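MexT protein (Pseudomonas aeruginosa, PDB 6L33) is a LysR-type transcriptional activator of the MexEF-OprN efflux pump that probably binds DNA, this chain being its regulatory domain. Local coordinates at residues R31-G36 with E195-S200; P50-L53 with E57-V60; D97-R102 with P172-R177; V62-E67 with P135-L140. All coordinates share one frame; numbering follows the deposited sequence.

Interaction 1: R31-G36 with E195-S200; sequences RAEAPG and ERWLRS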
loop_
_atom_site.group_PDB
_atom_site.type_symbol
_atom_site.label_atom_id
_atom_site.label_comp_id
_atom_site.label_asym_id
_atom_site.label_seq_id
_atom_site.Cartn_x
_atom_site.Cartn_y
_atom_site.Cartn_z
ATOM N N ARG B 31 -7.940 22.051 3.719
ATOM C CA ARG B 31 -8.890 22.176 4.819
ATOM C C ARG B 31 -9.057 23.629 5.244
ATOM O O ARG B 31 -10.183 24.100 5.449
ATOM C CB ARG B 31 -8.422 21.322 5.997
ATOM C CG ARG B 31 -9.420 21.181 7.130
ATOM C CD ARG B 31 -8.907 20.170 8.139
ATOM N NE ARG B 31 -8.373 18.987 7.470
ATOM C CZ ARG B 31 -7.278 18.339 7.853
ATOM N NH1 ARG B 31 -6.590 18.759 8.906
ATOM N NH2 ARG B 31 -6.868 17.272 7.180
ATOM N N ALA B 32 -7.947 24.360 5.366
ATOM C CA ALA B 32 -8.002 25.720 5.893
ATOM C C ALA B 32 -8.687 26.675 4.923
ATOM O O ALA B 32 -9.390 27.600 5.348
ATOM C CB ALA B 32 -6.591 26.209 6.223
ATOM N N GLU B 33 -8.500 26.477 3.618
ATOM C CA GLU B 33 -9.053 27.407 2.642
ATOM C C GLU B 33 -10.296 26.888 1.933
ATOM O O GLU B 33 -11.072 27.697 1.412
ATOM C CB GLU B 33 -7.987 27.785 1.602
ATOM C CG GLU B 33 -7.714 26.739 0.537
ATOM C CD GLU B 33 -6.860 27.284 -0.595
ATOM O OE1 GLU B 33 -5.645 26.993 -0.622
ATOM O OE2 GLU B 33 -7.402 28.009 -1.456
ATOM N N ALA B 34 -10.515 25.576 1.910
ATOM C CA ALA B 34 -11.704 24.986 1.293
ATOM C C ALA B 34 -12.211 23.873 2.196
ATOM O O ALA B 34 -11.995 22.685 1.933
ATOM C CB ALA B 34 -11.394 24.468 -0.114
ATOM N N PRO B 35 -12.897 24.227 3.287
ATOM C CA PRO B 35 -13.278 23.205 4.278
ATOM C C PRO B 35 -14.301 22.203 3.775
ATOM O O PRO B 35 -14.410 21.116 4.356
ATOM C CB PRO B 35 -13.841 24.034 5.444
ATOM C CG PRO B 35 -13.387 25.446 5.187
ATOM C CD PRO B 35 -13.300 25.578 3.704
ATOM N N GLY B 36 -15.054 22.521 2.725
ATOM C CA GLY B 36 -16.059 21.602 2.233
ATOM C C GLY B 36 -15.577 20.552 1.259
ATOM O O GLY B 36 -16.349 19.658 0.903
ATOM N N GLU B 195 -9.343 22.245 -11.181
ATOM C CA GLU B 195 -8.208 21.333 -11.283
ATOM C C GLU B 195 -6.884 22.087 -11.299
ATOM O O GLU B 195 -5.916 21.651 -10.667
ATOM C CB GLU B 195 -8.352 20.459 -12.526
ATOM C CG GLU B 195 -9.521 19.496 -12.449
ATOM C CD GLU B 195 -9.407 18.533 -11.285
ATOM O OE1 GLU B 195 -10.451 18.180 -10.698
ATOM O OE2 GLU B 195 -8.270 18.131 -10.955
ATOM N N ARG B 196 -6.818 23.213 -12.018
ATOM C CA ARG B 196 -5.646 24.078 -11.927
ATOM C C ARG B 196 -5.371 24.458 -10.480
ATOM O O ARG B 196 -4.214 24.507 -10.044
ATOM C CB ARG B 196 -5.849 25.335 -12.779
ATOM C CG ARG B 196 -4.993 26.533 -12.364
ATOM C CD ARG B 196 -5.765 27.536 -11.501
ATOM N NE ARG B 196 -4.866 28.475 -10.832
ATOM C CZ ARG B 196 -5.214 29.245 -9.806
ATOM N NH1 ARG B 196 -6.446 29.192 -9.319
ATOM N NH2 ARG B 196 -4.327 30.068 -9.264
ATOM N N TRP B 197 -6.432 24.725 -9.720
ATOM C CA TRP B 197 -6.283 25.101 -8.321
ATOM C C TRP B 197 -5.710 23.952 -7.500
ATOM O O TRP B 197 -4.784 24.148 -6.703
ATOM C CB TRP B 197 -7.636 25.547 -7.768
ATOM C CG TRP B 197 -7.628 25.851 -6.316
ATOM C CD1 TRP B 197 -7.212 27.005 -5.724
ATOM C CD2 TRP B 197 -8.067 24.991 -5.262
ATOM N NE1 TRP B 197 -7.362 26.917 -4.362
ATOM C CE2 TRP B 197 -7.884 25.688 -4.053
ATOM C CE3 TRP B 197 -8.593 23.697 -5.223
ATOM C CZ2 TRP B 197 -8.210 25.137 -2.821
ATOM C CZ3 TRP B 197 -8.916 23.152 -3.999
ATOM C CH2 TRP B 197 -8.732 23.874 -2.816
ATOM N N LEU B 198 -6.243 22.742 -7.684
ATOM C CA LEU B 198 -5.732 21.590 -6.948
ATOM C C LEU B 198 -4.271 21.325 -7.290
ATOM O O LEU B 198 -3.443 21.102 -6.400
ATOM C CB LEU B 198 -6.586 20.357 -7.243
ATOM C CG LEU B 198 -6.052 19.027 -6.707
ATOM C CD1 LEU B 198 -5.884 19.085 -5.197
ATOM C CD2 LEU B 198 -6.969 17.884 -7.107
ATOM N N ARG B 199 -3.935 21.357 -8.583
ATOM C CA ARG B 199 -2.561 21.086 -8.999
ATOM C C ARG B 199 -1.603 22.145 -8.470
ATOM O O ARG B 199 -0.491 21.822 -8.033
ATOM C CB ARG B 199 -2.482 20.997 -10.523
ATOM C CG ARG B 199 -3.323 19.874 -11.112
ATOM C CD ARG B 199 -2.917 19.565 -12.540
ATOM N NE ARG B 199 -2.958 20.748 -13.392
ATOM C CZ ARG B 199 -4.004 21.104 -14.130
ATOM N NH1 ARG B 199 -5.108 20.366 -14.123
ATOM N NH2 ARG B 199 -3.948 22.199 -14.877
ATOM N N SER B 200 -2.012 23.417 -8.497
ATOM C CA SER B 200 -1.168 24.459 -7.922
ATOM C C SER B 200 -1.006 24.268 -6.419
ATOM O O SER B 200 0.028 24.644 -5.854
ATOM C CB SER B 200 -1.739 25.844 -8.232
ATOM O OG SER B 200 -2.988 26.048 -7.595
#
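E33 OE2 accepts a hydrogen bond from W197 NE1 at 3.1 Å. It is the one polar bond between these two segments. The N-H points somewhat aside, with an angle of 137° at the hydrogen. The oxygen lies almost in the plane of the indole, at the edge of the ring. On the other side of the bond the donor comes from well above the carboxylate plane. The carboxylate and indole planes are 86° apart. The side chains run past each other in opposite directions, which also brings the E33 chain against the benzene-ring edge of the indole. E33 CD lies 3.4 Å from W197 CZ2, and E33 CG lies 3.8 Å from the same carbon. The W197 ring reaches across because its CG is anti to the backbone N (chi1 175°). Beyond the carboxylate, A34 CB packs against W197 CH2 at 3.8 Å. A34 is buried and is the first residue after helix 18-33 to leave helical angles. The contact thus joins the C-terminal end of helix 18-33 to helix 193-203. Strand 9-14 adds F10, which touches W197. The other carboxylate oxygen, E33 OE1, makes salt bridges to R29 NH1 and R201 NE. The carboxylate is therefore held at both oxygens, by two arginines and an indole N-H. The two arginines probably keep E33 ionised, and a charged carboxylate would be the stronger acceptor for the buried indole N-H.

Interaction 2: P50-L53 with E57-V60; sequences PNLL and EISV
The flat carboxylate of E57 has the L52 CD2 methyl over one face. That methyl lies 3.7 Å from E57 CD and 3.5 Å from E57 OE1. The two side chains cross at about a right angle, and L52 presents a methyl to the face of the group. E57 OE1 also has a hydrogen bond to S55 OG, which helps to fix the carboxylate. The other oxygen, E57 OE2, pairs with R42 NH1 in a long, weak ion pair. A second flat group is the peptide carbonyl of L52. Its oxygen accepts two backbone N-H groups, both weakly. E57 N lies 3.0 Å from L52 O, but the bond is bent to 124°. I58 N is farther from L52 O, at 3.3 Å, and straighter, at 157°. Next to this fork the apolar chains meet. I58 CG1 touches both leucines, 3.8 Å from L52 CB and 4.0 Å from L53 CD2. It gets there because I58 CG1 stands between its backbone N and carbonyl carbon (chi1 67°). The chain after helix 49-55 is thereby folded back on this short helix before it enters strand 60-62. Strand 38-43, this helix and strand 60-62 form a beta-alpha-beta crossover that passes strand 9-14, as in the 2-1-3 strand order of type II periplasmic binding protein lobes.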
loop_
_atom_site.group_PDB
_atom_site.type_symbol
_atom_site.label_atom_id
_atom_site.label_comp_id
_atom_site.label_asym_id
_atom_site.label_seq_id
_atom_site.Cartn_x
_atom_site.Cartn_y
_atom_site.Cartn_z
ATOM N N PRO B 50 -1.265 5.330 -16.438
ATOM C CA PRO B 50 -2.109 5.602 -17.615
ATOM C C PRO B 50 -3.532 5.097 -17.455
ATOM O O PRO B 50 -4.464 5.743 -17.949
ATOM C CB PRO B 50 -1.373 4.888 -18.760
ATOM C CG PRO B 50 -0.450 3.939 -18.111
ATOM C CD PRO B 50 -0.079 4.530 -16.798
ATOM N N ASN B 51 -3.726 3.966 -16.768
ATOM C CA ASN B 51 -5.073 3.459 -16.523
ATOM C C ASN B 51 -5.879 4.415 -15.656
ATOM O O ASN B 51 -7.058 4.671 -15.930
ATOM C CB ASN B 51 -5.010 2.083 -15.855
ATOM C CG ASN B 51 -4.147 1.098 -16.614
ATOM O OD1 ASN B 51 -2.937 1.286 -16.749
ATOM N ND2 ASN B 51 -4.764 0.025 -17.098
ATOM N N LEU B 52 -5.266 4.938 -14.590
ATOM C CA LEU B 52 -5.986 5.822 -13.678
ATOM C C LEU B 52 -6.421 7.106 -14.374
ATOM O O LEU B 52 -7.518 7.618 -14.120
ATOM C CB LEU B 52 -5.118 6.143 -12.462
ATOM C CG LEU B 52 -4.801 4.989 -11.509
ATOM C CD1 LEU B 52 -3.755 5.410 -10.492
ATOM C CD2 LEU B 52 -6.063 4.500 -10.815
ATOM N N LEU B 53 -5.574 7.643 -15.256
ATOM C CA LEU B 53 -5.925 8.868 -15.966
ATOM C C LEU B 53 -6.957 8.600 -17.055
ATOM O O LEU B 53 -7.983 9.286 -17.135
ATOM C CB LEU B 53 -4.671 9.511 -16.559
ATOM C CG LEU B 53 -3.680 10.152 -15.583
ATOM C CD1 LEU B 53 -2.355 10.444 -16.276
ATOM C CD2 LEU B 53 -4.258 11.421 -14.971
ATOM N N GLU B 57 -10.329 7.699 -12.983
ATOM C CA GLU B 57 -10.256 7.412 -11.553
ATOM C C GLU B 57 -9.556 8.524 -10.785
ATOM O O GLU B 57 -9.825 8.717 -9.594
ATOM C CB GLU B 57 -9.542 6.080 -11.322
ATOM C CG GLU B 57 -10.375 4.862 -11.679
ATOM C CD GLU B 57 -9.574 3.577 -11.639
ATOM O OE1 GLU B 57 -8.805 3.326 -12.592
ATOM O OE2 GLU B 57 -9.711 2.820 -10.655
ATOM N N ILE B 58 -8.642 9.245 -11.434
ATOM C CA ILE B 58 -7.975 10.394 -10.838
ATOM C C ILE B 58 -7.957 11.513 -11.867
ATOM O O ILE B 58 -8.038 11.281 -13.075
ATOM C CB ILE B 58 -6.533 10.078 -10.367
ATOM C CG1 ILE B 58 -5.620 9.792 -11.566
ATOM C CG2 ILE B 58 -6.524 8.919 -9.376
ATOM C CD1 ILE B 58 -4.161 9.560 -11.193
ATOM N N SER B 59 -7.866 12.745 -11.373
ATOM C CA SER B 59 -7.644 13.886 -12.248
ATOM C C SER B 59 -6.176 14.256 -12.357
ATOM O O SER B 59 -5.764 14.838 -13.364
ATOM C CB SER B 59 -8.436 15.101 -11.757
ATOM O OG SER B 59 -7.913 15.588 -10.534
ATOM N N VAL B 60 -5.381 13.918 -11.346
ATOM C CA VAL B 60 -3.960 14.229 -11.325
ATOM C C VAL B 60 -3.275 13.188 -10.455
ATOM O O VAL B 60 -3.870 12.646 -9.520
ATOM C CB VAL B 60 -3.705 15.666 -10.810
ATOM C CG1 VAL B 60 -4.234 15.825 -9.395
ATOM C CG2 VAL B 60 -2.226 16.027 -10.886
#

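Interaction 3: D97-R102 with P172-R177; sequences DDYCAR and PPFETR
Y99 and F174 form the tight part of this contact, an edge-to-face (T-shaped) aromatic pair. The edge of F174 points at one face of Y99. The ring centroids are 4.9 Å apart and the planes stand at 70°. F174 CE1 comes to 3.4 Å from Y99 CE2, above the Y99 plane and offset toward its rim. F174 CZ is equally near, 3.4 Å from Y99 CE2. With CG anti to the backbone N (chi1 -175°), Y99 carries its ring out from the helix to F174. The loose part is the proline. P173 CG stays 4.2 Å from Y99 CB, and no hydrogen bond links the two segments. The loop side is the more open: P173 and F174 are partly exposed, though the F174 edge is pressed on the buried Y99. The polar end of Y99 is satisfied deeper in, since Y99 OH is hydrogen-bonded to T152 OG1. The contact ties helix 96-101 to the loop that leaves strand 168-170. Around it, V117 of helix 116-123 touches both Y99 and F174. I84 of strand 82-86 and I150 of strand 150-154 also pack on Y99, and H104 of strand 103-107 makes an edge-to-face pair with it. The tyrosine therefore lies between its own helix and strands of the sheet of this lobe.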
loop_
_atom_site.group_PDB
_atom_site.type_symbol
_atom_site.label_atom_id
_atom_site.label_comp_id
_atom_site.label_asym_id
_atom_site.label_seq_id
_atom_site.Cartn_x
_atom_site.Cartn_y
_atom_site.Cartn_z
ATOM N N ASP B 97 29.832 -8.457 -7.597
ATOM C CA ASP B 97 29.789 -9.878 -7.259
ATOM C C ASP B 97 28.919 -10.125 -6.031
ATOM O O ASP B 97 28.089 -11.041 -6.022
ATOM C CB ASP B 97 31.204 -10.411 -7.022
ATOM C CG ASP B 97 31.938 -10.721 -8.310
ATOM O OD1 ASP B 97 31.270 -10.949 -9.341
ATOM O OD2 ASP B 97 33.187 -10.744 -8.287
ATOM N N ASP B 98 29.113 -9.328 -4.974
ATOM C CA ASP B 98 28.254 -9.436 -3.798
ATOM C C ASP B 98 26.790 -9.258 -4.173
ATOM O O ASP B 98 25.921 -10.005 -3.708
ATOM C CB ASP B 98 28.635 -8.388 -2.749
ATOM C CG ASP B 98 30.064 -8.522 -2.264
ATOM O OD1 ASP B 98 30.647 -9.619 -2.388
ATOM O OD2 ASP B 98 30.600 -7.519 -1.743
ATOM N N TYR B 99 26.503 -8.264 -5.013
ATOM C CA TYR B 99 25.127 -7.959 -5.385
ATOM C C TYR B 99 24.472 -9.144 -6.080
ATOM O O TYR B 99 23.349 -9.539 -5.742
ATOM C CB TYR B 99 25.111 -6.722 -6.284
ATOM C CG TYR B 99 23.736 -6.219 -6.641
ATOM C CD1 TYR B 99 23.088 -5.292 -5.837
ATOM C CD2 TYR B 99 23.090 -6.661 -7.788
ATOM C CE1 TYR B 99 21.832 -4.823 -6.163
ATOM C CE2 TYR B 99 21.832 -6.201 -8.119
ATOM C CZ TYR B 99 21.208 -5.282 -7.304
ATOM O OH TYR B 99 19.957 -4.817 -7.636
ATOM N N CYS B 100 25.171 -9.735 -7.050
ATOM C CA CYS B 100 24.612 -10.832 -7.828
ATOM C C CYS B 100 24.467 -12.112 -7.016
ATOM O O CYS B 100 23.688 -12.990 -7.404
ATOM C CB CYS B 100 25.491 -11.088 -9.052
ATOM S SG CYS B 100 25.211 -9.915 -10.396
ATOM N N ALA B 101 25.200 -12.243 -5.908
ATOM C CA ALA B 101 25.159 -13.459 -5.107
ATOM C C ALA B 101 24.121 -13.413 -3.995
ATOM O O ALA B 101 23.704 -14.471 -3.510
ATOM C CB ALA B 101 26.536 -13.734 -4.493
ATOM N N ARG B 102 23.697 -12.240 -3.583
ATOM C CA ARG B 102 22.752 -12.174 -2.482
ATOM C C ARG B 102 21.321 -12.248 -3.000
ATOM O O ARG B 102 21.072 -12.042 -4.190
ATOM C CB ARG B 102 22.990 -10.896 -1.682
ATOM C CG ARG B 102 24.219 -11.023 -0.791
ATOM C CD ARG B 102 24.583 -9.741 -0.082
ATOM N NE ARG B 102 23.543 -9.312 0.844
ATOM C CZ ARG B 102 23.761 -8.515 1.884
ATOM N NH1 ARG B 102 22.755 -8.169 2.674
ATOM N NH2 ARG B 102 24.985 -8.070 2.137
ATOM N N PRO B 172 24.426 1.801 -6.239
ATOM C CA PRO B 172 24.612 0.445 -6.756
ATOM C C PRO B 172 25.957 0.304 -7.441
ATOM O O PRO B 172 26.524 1.292 -7.939
ATOM C CB PRO B 172 23.453 0.285 -7.760
ATOM C CG PRO B 172 22.497 1.399 -7.450
ATOM C CD PRO B 172 23.337 2.515 -6.924
ATOM N N PRO B 173 26.510 -0.921 -7.504
ATOM C CA PRO B 173 27.806 -1.117 -8.169
ATOM C C PRO B 173 27.676 -1.231 -9.679
ATOM O O PRO B 173 28.543 -1.798 -10.349
ATOM C CB PRO B 173 28.311 -2.424 -7.549
ATOM C CG PRO B 173 27.064 -3.194 -7.284
ATOM C CD PRO B 173 25.989 -2.176 -6.930
ATOM N N PHE B 174 26.584 -0.697 -10.217
ATOM C CA PHE B 174 26.311 -0.696 -11.647
ATOM C C PHE B 174 25.196 0.312 -11.895
ATOM O O PHE B 174 24.593 0.842 -10.958
ATOM C CB PHE B 174 25.930 -2.089 -12.159
ATOM C CG PHE B 174 24.678 -2.644 -11.539
ATOM C CD1 PHE B 174 24.716 -3.271 -10.304
ATOM C CD2 PHE B 174 23.461 -2.543 -12.195
ATOM C CE1 PHE B 174 23.565 -3.781 -9.733
ATOM C CE2 PHE B 174 22.308 -3.053 -11.631
ATOM C CZ PHE B 174 22.359 -3.671 -10.398
ATOM N N GLU B 175 24.924 0.566 -13.170
ATOM C CA GLU B 175 23.954 1.574 -13.573
ATOM C C GLU B 175 22.642 0.916 -13.977
ATOM O O GLU B 175 22.637 -0.033 -14.766
ATOM C CB GLU B 175 24.493 2.410 -14.733
ATOM C CG GLU B 175 23.739 3.699 -14.937
ATOM C CD GLU B 175 23.915 4.644 -13.770
ATOM O OE1 GLU B 175 24.880 5.434 -13.791
ATOM O OE2 GLU B 175 23.095 4.588 -12.827
ATOM N N THR B 176 21.533 1.434 -13.454
ATOM C CA THR B 176 20.217 0.917 -13.799
ATOM C C THR B 176 19.216 2.065 -13.855
ATOM O O THR B 176 19.515 3.203 -13.480
ATOM C CB THR B 176 19.768 -0.172 -12.815
ATOM O OG1 THR B 176 18.652 -0.885 -13.363
ATOM C CG2 THR B 176 19.386 0.431 -11.470
ATOM N N ARG B 177 18.017 1.752 -14.338
ATOM C CA ARG B 177 16.969 2.743 -14.533
ATOM C C ARG B 177 16.461 3.278 -13.198
ATOM O O ARG B 177 16.492 2.587 -12.176
ATOM C CB ARG B 177 15.803 2.123 -15.306
ATOM C CG ARG B 177 15.435 2.810 -16.606
ATOM C CD ARG B 177 14.262 2.095 -17.267
ATOM N NE ARG B 177 14.189 2.350 -18.703
ATOM C CZ ARG B 177 14.716 1.558 -19.631
ATOM N NH1 ARG B 177 15.361 0.455 -19.277
ATOM N NH2 ARG B 177 14.599 1.870 -20.914
#

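Interaction 4: V62-E67 with P135-L140; sequences VSYTDE and PQFNGL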
loop_
_atom_site.group_PDB
_atom_site.type_symbol
_atom_site.label_atom_id
_atom_site.label_comp_id
_atom_site.label_asym_id
_atom_site.label_seq_id
_atom_site.Cartn_x
_atom_site.Cartn_y
_atom_site.Cartn_z
ATOM N N VAL B 62 0.711 12.112 -8.630
ATOM C CA VAL B 62 2.116 12.343 -8.318
ATOM C C VAL B 62 2.731 10.976 -8.066
ATOM O O VAL B 62 2.499 10.362 -7.017
ATOM C CB VAL B 62 2.304 13.273 -7.114
ATOM C CG1 VAL B 62 3.783 13.574 -6.909
ATOM C CG2 VAL B 62 1.517 14.556 -7.316
ATOM N N SER B 63 3.518 10.504 -9.027
ATOM C CA SER B 63 3.964 9.123 -9.055
ATOM C C SER B 63 5.249 9.044 -9.861
ATOM O O SER B 63 5.595 9.969 -10.601
ATOM C CB SER B 63 2.893 8.213 -9.672
ATOM O OG SER B 63 3.236 6.845 -9.552
ATOM N N TYR B 64 5.958 7.931 -9.701
ATOM C CA TYR B 64 6.919 7.544 -10.720
ATOM C C TYR B 64 6.160 7.245 -12.004
ATOM O O TYR B 64 5.110 6.599 -11.985
ATOM C CB TYR B 64 7.725 6.326 -10.272
ATOM C CG TYR B 64 8.435 6.538 -8.958
ATOM C CD1 TYR B 64 9.614 7.273 -8.894
ATOM C CD2 TYR B 64 7.918 6.021 -7.780
ATOM C CE1 TYR B 64 10.262 7.476 -7.692
ATOM C CE2 TYR B 64 8.557 6.218 -6.575
ATOM C CZ TYR B 64 9.730 6.945 -6.536
ATOM O OH TYR B 64 10.368 7.141 -5.333
ATOM N N THR B 65 6.668 7.751 -13.121
ATOM C CA THR B 65 5.980 7.610 -14.394
ATOM C C THR B 65 6.955 7.141 -15.459
ATOM O O THR B 65 8.124 7.539 -15.467
ATOM C CB THR B 65 5.332 8.928 -14.837
ATOM O OG1 THR B 65 6.342 9.937 -14.960
ATOM C CG2 THR B 65 4.283 9.381 -13.828
ATOM N N ASP B 66 6.461 6.286 -16.359
ATOM C CA ASP B 66 7.233 5.860 -17.510
ATOM C C ASP B 66 6.572 6.470 -18.732
ATOM O O ASP B 66 6.948 7.584 -19.147
ATOM C CB ASP B 66 7.332 4.328 -17.545
ATOM C CG ASP B 66 8.211 3.823 -18.674
ATOM O OD1 ASP B 66 8.844 4.652 -19.358
ATOM O OD2 ASP B 66 8.267 2.592 -18.874
ATOM N N GLU B 67 5.583 5.818 -19.338
ATOM C CA GLU B 67 4.831 6.390 -20.443
ATOM C C GLU B 67 3.439 6.798 -19.977
ATOM O O GLU B 67 2.871 6.200 -19.058
ATOM C CB GLU B 67 4.715 5.403 -21.608
ATOM C CG GLU B 67 6.005 4.674 -21.937
ATOM C CD GLU B 67 6.924 5.488 -22.826
ATOM O OE1 GLU B 67 8.049 5.019 -23.103
ATOM O OE2 GLU B 67 6.524 6.595 -23.247
ATOM N N PRO B 135 4.315 -5.302 -3.573
ATOM C CA PRO B 135 3.663 -4.308 -4.439
ATOM C C PRO B 135 3.834 -2.855 -4.015
ATOM O O PRO B 135 3.202 -1.984 -4.622
ATOM C CB PRO B 135 2.187 -4.719 -4.340
ATOM C CG PRO B 135 2.055 -5.261 -2.949
ATOM C CD PRO B 135 3.382 -5.884 -2.590
ATOM N N GLN B 136 4.659 -2.560 -3.013
ATOM C CA GLN B 136 4.804 -1.193 -2.534
ATOM C C GLN B 136 6.172 -1.021 -1.891
ATOM O O GLN B 136 6.898 -1.988 -1.647
ATOM C CB GLN B 136 3.708 -0.831 -1.532
ATOM C CG GLN B 136 3.858 -1.531 -0.197
ATOM C CD GLN B 136 2.594 -1.478 0.631
ATOM O OE1 GLN B 136 1.503 -1.277 0.102
ATOM N NE2 GLN B 136 2.735 -1.658 1.939
ATOM N N PHE B 137 6.503 0.236 -1.596
ATOM C CA PHE B 137 7.776 0.591 -0.985
ATOM C C PHE B 137 7.722 0.545 0.539
ATOM O O PHE B 137 8.611 -0.033 1.169
ATOM C CB PHE B 137 8.211 1.983 -1.454
ATOM C CG PHE B 137 8.651 2.023 -2.885
ATOM C CD1 PHE B 137 9.823 1.397 -3.278
ATOM C CD2 PHE B 137 7.890 2.675 -3.843
ATOM C CE1 PHE B 137 10.234 1.424 -4.598
ATOM C CE2 PHE B 137 8.297 2.707 -5.167
ATOM C CZ PHE B 137 9.471 2.080 -5.544
ATOM N N ASN B 138 6.696 1.142 1.143
ATOM C CA ASN B 138 6.654 1.240 2.596
ATOM C C ASN B 138 6.519 -0.140 3.233
ATOM O O ASN B 138 5.895 -1.049 2.680
ATOM C CB ASN B 138 5.508 2.148 3.048
ATOM C CG ASN B 138 4.159 1.719 2.501
ATOM O OD1 ASN B 138 3.636 0.664 2.855
ATOM N ND2 ASN B 138 3.579 2.552 1.644
ATOM N N GLY B 139 7.125 -0.287 4.412
ATOM C CA GLY B 139 7.186 -1.560 5.097
ATOM C C GLY B 139 8.309 -2.470 4.654
ATOM O O GLY B 139 8.515 -3.521 5.276
ATOM N N LEU B 140 9.049 -2.099 3.607
ATOM C CA LEU B 140 10.107 -2.958 3.085
ATOM C C LEU B 140 11.201 -3.211 4.115
ATOM O O LEU B 140 11.806 -4.289 4.124
ATOM C CB LEU B 140 10.696 -2.331 1.822
ATOM C CG LEU B 140 11.467 -3.227 0.855
ATOM C CD1 LEU B 140 10.646 -4.448 0.492
ATOM C CD2 LEU B 140 11.838 -2.434 -0.391
#
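The cleft between the two lobes of the type II periplasmic binding protein fold is where Y64 meets F137. Y64 follows strand 60-62 in one lobe, and F137 follows strand 129-134 in the other. In LysR-type regulators this cleft commonly receives the effector, so a similar place is plausible for MexT. The contact is small but buried. Its nearest atoms are Y64 CE2 and F137 CE2, 3.8 Å apart. The rings meet obliquely, with centroids 5.9 Å apart and planes at 62°. In both residues CG stands anti to the carbonyl carbon (chi1 -56° in Y64, -71° in F137), which carries each ring toward the other lobe. A157 of helix 155-164 and P154 of strand 150-154 touch both rings. Two aspartates between strand 9-14 and helix 18-33 add polar bonds from the first lobe: D17 OD2 is hydrogen-bonded to the hydroxyl of Y64, and D16 accepts the backbone N-H groups of F137 and N138, one on each carboxylate oxygen. The side chain of N138, next to the phenylalanine, packs on N138 of the second subunit. Near the tyrosine, S63 OG donates to Y64 O at 3.1 Å. Beyond the phenylalanine the chain makes a type II beta turn from F137 to L140, closed by L140 N on F137 O at 3.2 Å.

In the fold
All four contacts lie in the LysR substrate-binding domain. Interactions 1 and 2 belong to the lobe built on the sheet with strands 9-14 and 60-62. Their centres are about 19 Å apart, and they touch where E195 OE2 probably hydrogen-bonds S59 OG. Interaction 3 belongs to the other lobe, about 44 Å from interaction 1 between centres. Interaction 4 joins the lobes, its centre about 3 Å from the centre of the chain. Along the sequence, interaction 1 encloses the other three. Interaction 2 closes before interactions 3 and 4 open, and the segments of these two alternate. Interaction 4 thus bridges the cleft, while the others hold parts within single lobes.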